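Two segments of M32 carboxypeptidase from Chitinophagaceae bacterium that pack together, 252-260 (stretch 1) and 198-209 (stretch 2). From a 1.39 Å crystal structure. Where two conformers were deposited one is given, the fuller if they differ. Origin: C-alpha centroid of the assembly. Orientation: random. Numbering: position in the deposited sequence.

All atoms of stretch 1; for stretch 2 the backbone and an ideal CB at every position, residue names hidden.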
ATOM      1  N   ARG A 252      -5.827  -9.897  11.992  1.00 14.91           N
ATOM      2  CA  ARG A 252      -6.025 -11.328  12.091  1.00 17.36           C
ATOM      3  C   ARG A 252      -5.058 -11.845  13.140  1.00 18.03           C
ATOM      4  O   ARG A 252      -3.942 -11.335  13.281  1.00 18.09           O
ATOM      5  CB  ARG A 252      -5.742 -12.023  10.753  1.00 19.38           C
ATOM      6  CG  ARG A 252      -4.478 -11.530  10.083  1.00 31.42           C
ATOM      7  CD  ARG A 252      -4.142 -12.325   8.834  1.00 39.75           C
ATOM      8  NE  ARG A 252      -2.783 -12.040   8.381  1.00 43.98           N
ATOM      9  CZ  ARG A 252      -1.972 -12.944   7.839  1.00 57.97           C
ATOM     10  NH1 ARG A 252      -2.384 -14.197   7.685  1.00 62.45           N
ATOM     11  NH2 ARG A 252      -0.750 -12.598   7.458  1.00 59.67           N
ATOM     12  N   ILE A 253      -5.482 -12.857  13.875  1.00 17.57           N
ATOM     13  CA  ILE A 253      -4.686 -13.412  14.958  1.00 14.42           C
ATOM     14  C   ILE A 253      -4.344 -14.855  14.626  1.00 18.78           C
ATOM     15  O   ILE A 253      -5.232 -15.638  14.273  1.00 20.96           O
ATOM     16  CB  ILE A 253      -5.443 -13.336  16.293  1.00 14.46           C
ATOM     17  CG1 ILE A 253      -5.694 -11.886  16.682  1.00 17.76           C
ATOM     18  CG2 ILE A 253      -4.652 -14.058  17.401  1.00 19.23           C
ATOM     19  CD1 ILE A 253      -6.749 -11.730  17.729  1.00 19.31           C
ATOM     20  N   ASP A 254      -3.059 -15.207  14.754  1.00 16.55           N
ATOM     21  CA  ASP A 254      -2.595 -16.593  14.703  1.00 14.16           C
ATOM     22  C   ASP A 254      -2.083 -16.919  16.100  1.00 14.54           C
ATOM     23  O   ASP A 254      -1.088 -16.335  16.546  1.00 16.96           O
ATOM     24  CB  ASP A 254      -1.490 -16.776  13.660  1.00 17.35           C
ATOM     25  CG  ASP A 254      -1.161 -18.237  13.404  1.00 21.65           C
ATOM     26  OD1 ASP A 254      -1.348 -19.057  14.323  1.00 21.63           O
ATOM     27  OD2 ASP A 254      -0.716 -18.573  12.281  1.00 28.51           O
ATOM     28  N   GLU A 255      -2.758 -17.833  16.805  1.00 20.63           N
ATOM     29  CA  GLU A 255      -2.303 -18.169  18.153  1.00 17.13           C
ATOM     30  C   GLU A 255      -0.965 -18.896  18.175  1.00 20.90           C
ATOM     31  O   GLU A 255      -0.376 -19.024  19.253  1.00 25.56           O
ATOM     32  CB  GLU A 255      -3.312 -19.024  18.928  1.00 24.59           C
ATOM     33  CG  GLU A 255      -4.719 -18.493  19.007  1.00 34.22           C
ATOM     34  CD  GLU A 255      -5.714 -19.594  19.323  1.00 46.03           C
ATOM     35  OE1 GLU A 255      -5.276 -20.754  19.500  1.00 47.05           O
ATOM     36  OE2 GLU A 255      -6.927 -19.300  19.393  1.00 50.28           O
ATOM     37  N   ASN A 256      -0.480 -19.386  17.036  1.00 18.03           N
ATOM     38  CA  ASN A 256       0.807 -20.073  16.976  1.00 22.51           C
ATOM     39  C   ASN A 256       1.832 -19.323  16.138  1.00 22.73           C
ATOM     40  O   ASN A 256       2.798 -19.924  15.658  1.00 23.00           O
ATOM     41  CB  ASN A 256       0.641 -21.501  16.460  1.00 20.56           C
ATOM     42  CG  ASN A 256      -0.372 -22.286  17.265  1.00 23.86           C
ATOM     43  OD1 ASN A 256      -0.194 -22.511  18.462  1.00 24.74           O
ATOM     44  ND2 ASN A 256      -1.449 -22.694  16.612  1.00 28.31           N
ATOM     45  N   ASP A 257       1.642 -18.026  15.941  1.00 19.56           N
ATOM     46  CA  ASP A 257       2.620 -17.229  15.212  1.00 18.64           C
ATOM     47  C   ASP A 257       2.475 -15.788  15.682  1.00 19.80           C
ATOM     48  O   ASP A 257       1.632 -15.039  15.177  1.00 19.02           O
ATOM     49  CB  ASP A 257       2.426 -17.347  13.710  1.00 22.57           C
ATOM     50  CG  ASP A 257       3.542 -16.698  12.934  1.00 26.11           C
ATOM     51  OD1 ASP A 257       4.378 -16.005  13.562  1.00 22.94           O
ATOM     52  OD2 ASP A 257       3.593 -16.892  11.698  1.00 31.32           O
ATOM     53  N   PHE A 258       3.316 -15.407  16.636  1.00 16.04           N
ATOM     54  CA  PHE A 258       3.269 -14.063  17.173  1.00 15.12           C
ATOM     55  C   PHE A 258       3.666 -13.001  16.147  1.00 15.39           C
ATOM     56  O   PHE A 258       3.334 -11.826  16.334  1.00 15.76           O
ATOM     57  CB  PHE A 258       4.171 -13.971  18.414  1.00 13.73           C
ATOM     58  CG  PHE A 258       4.027 -12.686  19.162  1.00 14.01           C
ATOM     59  CD1 PHE A 258       2.880 -12.421  19.902  1.00 14.98           C
ATOM     60  CD2 PHE A 258       5.024 -11.724  19.121  1.00 20.02           C
ATOM     61  CE1 PHE A 258       2.747 -11.218  20.592  1.00 15.77           C
ATOM     62  CE2 PHE A 258       4.893 -10.525  19.812  1.00 17.78           C
ATOM     63  CZ  PHE A 258       3.754 -10.276  20.547  1.00 20.02           C
ATOM     64  N   SER A 259       4.355 -13.384  15.066  0.59 15.49           N
ATOM     65  CA  SER A 259       4.792 -12.412  14.059  0.59 17.31           C
ATOM     66  C   SER A 259       3.628 -11.752  13.330  0.59 16.35           C
ATOM     67  O   SER A 259       3.796 -10.689  12.724  0.59 14.03           O
ATOM     68  CB  SER A 259       5.675 -13.103  13.016  0.59 16.21           C
ATOM     69  OG  SER A 259       6.794 -13.723  13.619  0.59 20.50           O
ATOM     70  N   ASN A 260       2.449 -12.349  13.381  1.00 13.40           N
ATOM     71  CA  ASN A 260       1.364 -11.936  12.497  1.00 15.70           C
ATOM     72  C   ASN A 260       0.670 -10.681  13.018  1.00 17.80           C
ATOM     73  O   ASN A 260       0.839  -9.581  12.472  1.00 17.44           O
ATOM     74  CB  ASN A 260       0.387 -13.102  12.324  1.00 18.53           C
ATOM     75  CG  ASN A 260      -0.561 -12.912  11.164  1.00 31.84           C
ATOM     76  OD1 ASN A 260      -1.080 -11.821  10.936  1.00 42.38           O
ATOM     77  ND2 ASN A 260      -0.812 -13.993  10.431  1.00 33.88           N
ATOM     78  N   UNK A 198      18.024 -17.951  17.046  0.67 34.96           N
ATOM     79  CA  UNK A 198      16.869 -18.396  17.801  0.67 33.48           C
ATOM     80  C   UNK A 198      15.668 -17.538  17.446  0.67 30.18           C
ATOM     81  O   UNK A 198      15.773 -16.323  17.254  0.67 30.40           O
ATOM     82  CB  UNK A 198      17.147 -18.346  19.305  0.67 33.48           C
ATOM     83  N   UNK A 199      14.518 -18.186  17.421  1.00 30.70           N
ATOM     84  CA  UNK A 199      13.323 -17.709  16.726  1.00 33.47           C
ATOM     85  C   UNK A 199      12.094 -18.601  16.899  1.00 30.49           C
ATOM     86  O   UNK A 199      10.968 -18.138  16.699  1.00 28.95           O
ATOM     87  CB  UNK A 199      13.630 -17.570  15.234  1.00 33.47           C
ATOM     88  N   UNK A 200      12.271 -19.870  17.280  1.00 25.98           N
ATOM     89  CA  UNK A 200      11.104 -20.740  17.356  1.00 27.59           C
ATOM     90  C   UNK A 200      10.143 -20.340  18.472  1.00 28.13           C
ATOM     91  O   UNK A 200       8.983 -20.769  18.456  1.00 25.78           O
ATOM     92  CB  UNK A 200      11.551 -22.189  17.558  1.00 27.59           C
ATOM     93  N   UNK A 201      10.584 -19.501  19.416  1.00 24.05           N
ATOM     94  CA  UNK A 201       9.664 -18.972  20.415  1.00 21.07           C
ATOM     95  C   UNK A 201       8.532 -18.168  19.794  1.00 19.78           C
ATOM     96  O   UNK A 201       7.471 -18.024  20.417  1.00 21.34           O
ATOM     97  CB  UNK A 201      10.425 -18.100  21.416  1.00 21.07           C
ATOM     98  N   UNK A 202       8.714 -17.655  18.575  1.00 17.35           N
ATOM     99  CA  UNK A 202       7.632 -16.914  17.935  1.00 16.96           C
ATOM    100  C   UNK A 202       6.511 -17.828  17.471  1.00 18.40           C
ATOM    101  O   UNK A 202       5.406 -17.345  17.202  1.00 19.66           O
ATOM    102  CB  UNK A 202       8.171 -16.115  16.747  1.00 16.96           C
ATOM    103  N   UNK A 203       6.766 -19.137  17.394  1.00 21.49           N
ATOM    104  CA  UNK A 203       5.759 -20.097  16.974  1.00 25.25           C
ATOM    105  C   UNK A 203       5.221 -20.924  18.134  1.00 21.56           C
ATOM    106  O   UNK A 203       4.586 -21.959  17.909  1.00 24.44           O
ATOM    107  CB  UNK A 203       6.340 -21.024  15.905  1.00 25.25           C
ATOM    108  N   UNK A 204       5.455 -20.482  19.368  1.00 17.74           N
ATOM    109  CA  UNK A 204       4.783 -21.054  20.533  1.00 18.47           C
ATOM    110  C   UNK A 204       3.321 -20.591  20.541  1.00 20.12           C
ATOM    111  O   UNK A 204       2.827 -19.952  19.603  1.00 22.82           O
ATOM    112  CB  UNK A 204       5.491 -20.650  21.827  1.00 18.47           C
ATOM    113  N   UNK A 205       2.602 -20.901  21.613  1.00 19.90           N
ATOM    114  CA  UNK A 205       1.183 -20.567  21.708  1.00 18.42           C
ATOM    115  C   UNK A 205       1.022 -19.212  22.384  1.00 18.50           C
ATOM    116  O   UNK A 205       1.422 -19.038  23.540  1.00 22.73           O
ATOM    117  CB  UNK A 205       0.417 -21.646  22.476  1.00 18.42           C
ATOM    118  N   UNK A 206       0.397 -18.268  21.681  1.00 18.51           N
ATOM    119  CA  UNK A 206       0.182 -16.914  22.186  1.00 18.29           C
ATOM    120  C   UNK A 206      -1.318 -16.664  22.288  1.00 15.93           C
ATOM    121  O   UNK A 206      -1.995 -16.500  21.266  1.00 16.47           O
ATOM    122  CB  UNK A 206       0.850 -15.874  21.285  1.00 18.29           C
ATOM    123  N   UNK A 207      -1.820 -16.626  23.527  1.00 15.77           N
ATOM    124  CA  UNK A 207      -3.254 -16.509  23.798  1.00 14.63           C
ATOM    125  C   UNK A 207      -3.934 -15.451  22.936  1.00 18.63           C
ATOM    126  O   UNK A 207      -3.495 -14.299  22.868  1.00 19.32           O
ATOM    127  CB  UNK A 207      -3.478 -16.182  25.276  1.00 14.63           C
ATOM    128  N   UNK A 208      -5.050 -15.849  22.318  1.00 17.97           N
ATOM    129  CA  UNK A 208      -5.725 -14.987  21.353  1.00 18.81           C
ATOM    130  C   UNK A 208      -6.247 -13.711  22.001  1.00 20.71           C
ATOM    131  O   UNK A 208      -6.123 -12.621  21.426  1.00 16.65           O
ATOM    132  CB  UNK A 208      -6.878 -15.742  20.689  1.00 18.81           C
ATOM    133  N   UNK A 209      -6.856 -13.823  23.183  1.00 19.08           N
ATOM    134  CA  UNK A 209      -7.419 -12.637  23.824  1.00 18.92           C
ATOM    135  C   UNK A 209      -6.320 -11.676  24.261  1.00 16.78           C
ATOM    136  O   UNK A 209      -6.481 -10.450  24.160  1.00 17.81           O
ATOM    137  CB  UNK A 209      -8.276 -13.037  25.027  1.00 18.92           C
TER

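Position 198 lies far from stretch 1, which sets no demand there; it is Arg-198. At 199 the ideal CB again has no neighbour, so only a long side chain could reach across; Arg-199, with chi1 to chi3 all t, brings NH2 to 4.2 Å from Ser-259 OG. Positions 200 and 201 are out of reach and unconstrained from here; they hold Asp-200 and Phe-201.

At 202 the backbone matters first: its carbonyl O accepts a hydrogen bond from Phe-258 N at 2.9 Å. The CB points sideways, 4.2 Å from Ser-259 OG and 4.8 Å from Phe-258 CB, so a medium aliphatic chain or a small polar one would suit. The residue is Leu-202, whose CD2 meets the edge of the Phe-258 ring, 4.2 Å from Phe-258 CD2, while CD1 lies 3.4 Å from Ser-259 OG.

At 203 the CA donates a CA-H...O contact to Asn-256 O (3.2 Å), and the carboxylate of Asp-257 is nearby. A polar or basic chain would fit. His-203 lays one ring face toward Asp-257 CG, with NE2 3.8 Å from Asp-257 OD2; its backbone O and Asn-256 OD1 both accept from water 1.

At 204 the CB points away into space free of stretch 1, so many types are possible, and Leu-204 is found. The backbone makes the contact: its O receives the CA-H of Asn-256 at 3.3 Å from Asn-256 CA.

Position 205 has its CB 4.2 Å from both Asn-256 OD1 and Glu-255 O. The side-chain oxygens Asn-256 OD1 and Glu-255 OE1 lie on this side, so a polar chain or a flat ring would suit. His-205, chi1 t, turns its ring edge to these two, with CE1 3.5 Å from Glu-255 OE1 and ND1 3.9 Å from Asn-256 OD1, contacts rather than hydrogen bonds.

At 206 the amide N donates to Glu-255 O at 2.7 Å, nearly straight at 173°. The CB lies 4.2 Å from Phe-258 CD1, so a large apolar or aromatic chain is apt. Phe-206 offers a ring face to Phe-258, whose CB sits 3.7 Å from the ring centroid, almost on its normal; the two rings lie oblique, at 31°.

At 207 the CB points away, so stretch 1 does not decide it; the position stands right before a helix, where Asp, Asn, Ser or Thr would suit as a cap. It is Asp-207, its side chain capping a backbone N just beyond the stretch.

Position 208 faces Glu-255 OE2 (3.8 Å from CB) and Ile-253 CG2 (4.3 Å), inviting a long basic chain with an aliphatic stem. Arg-208 extends past them and sets a guanidinium face over Ile-253 CB, 3.7 Å from NH1; water 2 links NH2 to Ile-253 N. Position 209 points away: Asp-209.

Stretch 2 198-209: RRDFLHLHFDRD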
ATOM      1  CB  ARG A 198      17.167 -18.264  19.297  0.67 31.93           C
ATOM      2  CG  ARG A 198      16.252 -19.072  20.213  0.67 30.36           C
ATOM      3  CD  ARG A 198      16.420 -18.638  21.665  0.67 28.07           C
ATOM      4  NE  ARG A 198      15.348 -19.134  22.527  0.67 25.03           N
ATOM      5  CZ  ARG A 198      15.206 -18.804  23.807  0.67 24.91           C
ATOM      6  NH1 ARG A 198      16.066 -17.974  24.377  0.67 23.75           N
ATOM      7  NH2 ARG A 198      14.196 -19.300  24.516  0.67 30.87           N
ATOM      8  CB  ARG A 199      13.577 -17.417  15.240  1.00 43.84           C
ATOM      9  CG  ARG A 199      12.615 -16.384  14.683  1.00 49.36           C
ATOM     10  CD  ARG A 199      12.651 -16.249  13.172  1.00 52.53           C
ATOM     11  NE  ARG A 199      11.577 -15.365  12.724  1.00 56.14           N
ATOM     12  CZ  ARG A 199      11.078 -15.347  11.493  1.00 62.23           C
ATOM     13  NH1 ARG A 199      11.558 -16.170  10.570  1.00 64.93           N
ATOM     14  NH2 ARG A 199      10.099 -14.505  11.185  1.00 61.31           N
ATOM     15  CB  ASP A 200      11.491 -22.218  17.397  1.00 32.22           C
ATOM     16  CG  ASP A 200      12.308 -22.579  18.613  1.00 43.46           C
ATOM     17  OD1 ASP A 200      12.622 -21.681  19.426  1.00 45.45           O
ATOM     18  OD2 ASP A 200      12.639 -23.778  18.752  1.00 48.37           O
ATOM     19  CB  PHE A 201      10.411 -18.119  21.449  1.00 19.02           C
ATOM     20  CG  PHE A 201      11.323 -17.076  20.848  1.00 17.53           C
ATOM     21  CD1 PHE A 201      10.823 -15.849  20.431  1.00 20.71           C
ATOM     22  CD2 PHE A 201      12.685 -17.312  20.732  1.00 18.63           C
ATOM     23  CE1 PHE A 201      11.658 -14.885  19.876  1.00 16.37           C
ATOM     24  CE2 PHE A 201      13.525 -16.348  20.196  1.00 19.05           C
ATOM     25  CZ  PHE A 201      13.010 -15.135  19.774  1.00 19.75           C
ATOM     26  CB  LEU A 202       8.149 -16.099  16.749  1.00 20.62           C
ATOM     27  CG  LEU A 202       9.061 -14.912  17.038  1.00 18.94           C
ATOM     28  CD1 LEU A 202       9.445 -14.265  15.716  1.00 18.12           C
ATOM     29  CD2 LEU A 202       8.398 -13.893  17.946  1.00 19.65           C
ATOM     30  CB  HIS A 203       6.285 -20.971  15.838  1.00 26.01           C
ATOM     31  CG  HIS A 203       6.440 -20.228  14.548  1.00 33.05           C
ATOM     32  ND1 HIS A 203       7.366 -19.221  14.379  1.00 40.89           N
ATOM     33  CD2 HIS A 203       5.768 -20.321  13.376  1.00 39.11           C
ATOM     34  CE1 HIS A 203       7.270 -18.737  13.153  1.00 40.22           C
ATOM     35  NE2 HIS A 203       6.307 -19.386  12.525  1.00 40.01           N
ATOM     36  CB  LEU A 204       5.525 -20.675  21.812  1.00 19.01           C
ATOM     37  CG  LEU A 204       6.939 -21.225  21.981  1.00 20.96           C
ATOM     38  CD1 LEU A 204       7.676 -20.588  23.166  1.00 22.07           C
ATOM     39  CD2 LEU A 204       6.868 -22.741  22.129  1.00 20.50           C
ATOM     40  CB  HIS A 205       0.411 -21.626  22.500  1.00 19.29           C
ATOM     41  CG  HIS A 205      -1.026 -21.262  22.737  1.00 24.95           C
ATOM     42  ND1 HIS A 205      -2.020 -21.524  21.819  1.00 30.51           N
ATOM     43  CD2 HIS A 205      -1.632 -20.649  23.782  1.00 26.22           C
ATOM     44  CE1 HIS A 205      -3.177 -21.090  22.289  1.00 30.13           C
ATOM     45  NE2 HIS A 205      -2.970 -20.559  23.481  1.00 30.39           N
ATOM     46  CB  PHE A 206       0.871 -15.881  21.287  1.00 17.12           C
ATOM     47  CG  PHE A 206       2.372 -15.890  21.398  1.00 17.09           C
ATOM     48  CD1 PHE A 206       3.124 -16.809  20.687  1.00 17.09           C
ATOM     49  CD2 PHE A 206       3.029 -14.979  22.220  1.00 14.89           C
ATOM     50  CE1 PHE A 206       4.514 -16.826  20.789  1.00 16.60           C
ATOM     51  CE2 PHE A 206       4.426 -14.970  22.319  1.00 16.59           C
ATOM     52  CZ  PHE A 206       5.164 -15.904  21.603  1.00 17.62           C
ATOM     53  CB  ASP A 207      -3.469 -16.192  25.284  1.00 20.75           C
ATOM     54  CG  ASP A 207      -4.939 -16.047  25.647  1.00 25.23           C
ATOM     55  OD1 ASP A 207      -5.610 -17.087  25.784  1.00 27.68           O
ATOM     56  OD2 ASP A 207      -5.424 -14.900  25.809  1.00 27.38           O
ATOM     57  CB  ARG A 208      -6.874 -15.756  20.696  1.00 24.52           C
ATOM     58  CG  ARG A 208      -7.753 -14.911  19.800  1.00 31.83           C
ATOM     59  CD  ARG A 208      -8.851 -15.743  19.171  1.00 37.22           C
ATOM     60  NE  ARG A 208      -9.444 -15.055  18.029  1.00 44.35           N
ATOM     61  CZ  ARG A 208      -9.027 -15.197  16.774  1.00 47.57           C
ATOM     62  NH1 ARG A 208      -8.013 -16.007  16.499  1.00 49.74           N
ATOM     63  NH2 ARG A 208      -9.624 -14.530  15.794  1.00 44.99           N
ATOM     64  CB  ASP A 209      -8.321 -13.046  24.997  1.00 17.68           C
ATOM     65  CG  ASP A 209      -9.670 -13.583  24.535  1.00 32.92           C
ATOM     66  OD1 ASP A 209      -9.948 -13.555  23.311  1.00 33.29           O
ATOM     67  OD2 ASP A 209     -10.456 -14.032  25.396  1.00 39.11           O
TER
HETATM   68  O   HOH W   1       2.269 -23.221  18.836  1.00 27.66           O
HETATM   69  O   HOH W   2      -8.067 -14.082  13.269  1.00 23.61           O
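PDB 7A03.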